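FMN Adenylyltransferase (Candida glabrata, PDB 3FWK) catalyses the adenylylation of FMN to FAD, the last step of FAD biosynthesis, on a Rossmann-like alpha/beta fold. Local coordinates at residues A[201-206]-A[293-298]. Numbering follows the deposited sequence.
Sequences NLANIW and YLVDDK
Leu202, in the first turn of helix 202-212, meets the late loop 293-298 along most of its side chain. Leu202 CB lies 3.4 Å from Asp297 OD1. The next carbon is anti to the backbone N (chi1 179°), which carries the branch toward the loop backbone and sets Leu202 CG 3.8 Å from Leu294 O. At the tip, Leu202 CD2 rests 3.4 Å from Leu294 O and 3.8 Å from Leu294 CD2, the two leucine side chains crossing at about a right angle. Trp206 NE1, one turn on, donates to Leu294 O at 2.9 Å; the oxygen sits at the indole edge, and the bond bends to 131° at the hydrogen. At the helix start the loop supplies acceptors: Leu202 N reaches Asp297 OD1 at 2.8 Å on the syn side, though tilted 27° from the carboxylate plane, while Ala203 N donates to a water that in turn donates to Val295 O and Asp297 OD2. Both carboxylate oxygens thus serve the helix N-terminus, whose dipole probably favours the charge. Arg169 forms a salt bridge to OD1. Farther into the fold, Leu202 and Trp206 also touch Lys69 of helix 69-86, and Ala203 packs on Ile31 of helix 31-50.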
loop_
_atom_site.group_PDB
_atom_site.type_symbol
_atom_site.label_atom_id
_atom_site.label_comp_id
_atom_site.label_asym_id
_atom_site.label_seq_id
_atom_site.Cartn_x
_atom_site.Cartn_y
_atom_site.Cartn_z
ATOM N N ASN A 201 -0.442 11.498 4.224
ATOM C CA ASN A 201 -0.032 12.191 3.020
ATOM C C ASN A 201 1.014 11.379 2.264
ATOM O O ASN A 201 1.639 10.460 2.818
ATOM C CB ASN A 201 0.657 13.554 3.420
ATOM C CG ASN A 201 -0.123 14.351 4.462
ATOM O OD1 ASN A 201 -1.250 14.757 4.190
ATOM N ND2 ASN A 201 0.491 14.608 5.631
ATOM N N LEU A 202 1.234 11.746 1.001
ATOM C CA LEU A 202 2.180 11.044 0.147
ATOM C C LEU A 202 3.559 10.967 0.812
ATOM O O LEU A 202 4.191 9.915 0.795
ATOM C CB LEU A 202 2.251 11.741 -1.211
ATOM C CG LEU A 202 3.233 11.138 -2.232
ATOM C CD1 LEU A 202 2.936 9.654 -2.482
ATOM C CD2 LEU A 202 3.209 11.968 -3.505
ATOM N N ALA A 203 4.049 12.063 1.408
ATOM C CA ALA A 203 5.362 12.029 2.013
ATOM C C ALA A 203 5.433 11.032 3.164
ATOM O O ALA A 203 6.493 10.428 3.414
ATOM C CB ALA A 203 5.735 13.440 2.510
ATOM N N ASN A 204 4.343 10.908 3.915
ATOM C CA ASN A 204 4.317 9.939 5.005
ATOM C C ASN A 204 4.414 8.497 4.488
ATOM O O ASN A 204 5.096 7.664 5.086
ATOM C CB ASN A 204 3.051 10.084 5.836
ATOM C CG ASN A 204 2.811 11.510 6.296
ATOM O OD1 ASN A 204 1.712 12.011 6.097
ATOM N ND2 ASN A 204 3.819 12.145 6.904
ATOM N N ILE A 205 3.676 8.218 3.414
ATOM C CA ILE A 205 3.705 6.909 2.780
ATOM C C ILE A 205 5.164 6.560 2.387
ATOM O O ILE A 205 5.650 5.484 2.717
ATOM C CB ILE A 205 2.774 6.902 1.558
ATOM C CG1 ILE A 205 1.295 7.065 1.955
ATOM C CG2 ILE A 205 3.015 5.609 0.725
ATOM C CD1 ILE A 205 0.719 5.923 2.700
ATOM N N TRP A 206 5.852 7.467 1.678
ATOM C CA TRP A 206 7.227 7.146 1.258
ATOM C C TRP A 206 8.150 6.966 2.467
ATOM O O TRP A 206 8.951 6.039 2.493
ATOM C CB TRP A 206 7.811 8.184 0.315
ATOM C CG TRP A 206 7.177 8.417 -0.987
ATOM C CD1 TRP A 206 6.842 9.616 -1.513
ATOM C CD2 TRP A 206 6.900 7.453 -2.011
ATOM N NE1 TRP A 206 6.373 9.476 -2.784
ATOM C CE2 TRP A 206 6.392 8.153 -3.112
ATOM C CE3 TRP A 206 7.042 6.058 -2.100
ATOM C CZ2 TRP A 206 6.028 7.531 -4.305
ATOM C CZ3 TRP A 206 6.676 5.442 -3.295
ATOM C CH2 TRP A 206 6.188 6.175 -4.368
ATOM N N TYR A 293 10.872 10.763 -4.917
ATOM C CA TYR A 293 11.245 12.167 -5.114
ATOM C C TYR A 293 10.032 13.078 -5.294
ATOM O O TYR A 293 10.216 14.298 -5.350
ATOM C CB TYR A 293 12.230 12.316 -6.264
ATOM C CG TYR A 293 13.641 11.939 -5.891
ATOM C CD1 TYR A 293 14.015 10.605 -5.769
ATOM C CD2 TYR A 293 14.598 12.922 -5.624
ATOM C CE1 TYR A 293 15.332 10.244 -5.418
ATOM C CE2 TYR A 293 15.906 12.567 -5.277
ATOM C CZ TYR A 293 16.271 11.235 -5.199
ATOM O OH TYR A 293 17.567 10.890 -4.852
ATOM N N LEU A 294 8.825 12.509 -5.375
ATOM C CA LEU A 294 7.606 13.325 -5.384
ATOM C C LEU A 294 6.944 13.348 -4.015
ATOM O O LEU A 294 6.636 12.285 -3.467
ATOM C CB LEU A 294 6.596 12.743 -6.398
ATOM C CG LEU A 294 5.403 13.690 -6.621
ATOM C CD1 LEU A 294 5.792 14.781 -7.630
ATOM C CD2 LEU A 294 4.144 12.956 -7.102
ATOM N N VAL A 295 6.698 14.551 -3.480
ATOM C CA VAL A 295 6.009 14.655 -2.205
ATOM C C VAL A 295 4.764 15.533 -2.295
ATOM O O VAL A 295 4.063 15.692 -1.297
ATOM C CB VAL A 295 6.928 15.145 -1.055
ATOM C CG1 VAL A 295 8.009 14.074 -0.762
ATOM C CG2 VAL A 295 7.564 16.495 -1.423
ATOM N N ASP A 296 4.432 16.047 -3.477
ATOM C CA ASP A 296 3.203 16.840 -3.643
ATOM C C ASP A 296 2.037 15.947 -4.031
ATOM O O ASP A 296 1.960 15.448 -5.155
ATOM C CB ASP A 296 3.470 17.921 -4.698
ATOM C CG ASP A 296 2.304 18.877 -4.890
ATOM O OD1 ASP A 296 1.173 18.611 -4.386
ATOM O OD2 ASP A 296 2.537 19.898 -5.574
ATOM N N ASP A 297 1.087 15.779 -3.095
ATOM C CA ASP A 297 -0.071 14.937 -3.312
ATOM C C ASP A 297 -0.836 15.319 -4.557
ATOM O O ASP A 297 -1.434 14.441 -5.174
ATOM C CB ASP A 297 -1.030 14.966 -2.121
ATOM C CG ASP A 297 -0.350 14.511 -0.823
ATOM O OD1 ASP A 297 -0.644 13.403 -0.354
ATOM O OD2 ASP A 297 0.521 15.267 -0.286
ATOM N N LYS A 298 -0.832 16.601 -4.917
ATOM C CA LYS A 298 -1.638 17.045 -6.070
ATOM C C LYS A 298 -1.102 16.499 -7.374
ATOM O O LYS A 298 -1.824 16.485 -8.358
ATOM C CB LYS A 298 -1.666 18.566 -6.167
ATOM C CG LYS A 298 -2.431 19.209 -5.003
ATOM C CD LYS A 298 -2.465 20.726 -5.074
ATOM C CE LYS A 298 -1.102 21.363 -4.907
ATOM N NZ LYS A 298 -0.366 20.855 -3.705
HETATM O O HOH W 1 -2.567 14.089 2.178
HETATM O O HOH W 2 2.907 14.672 0.924
#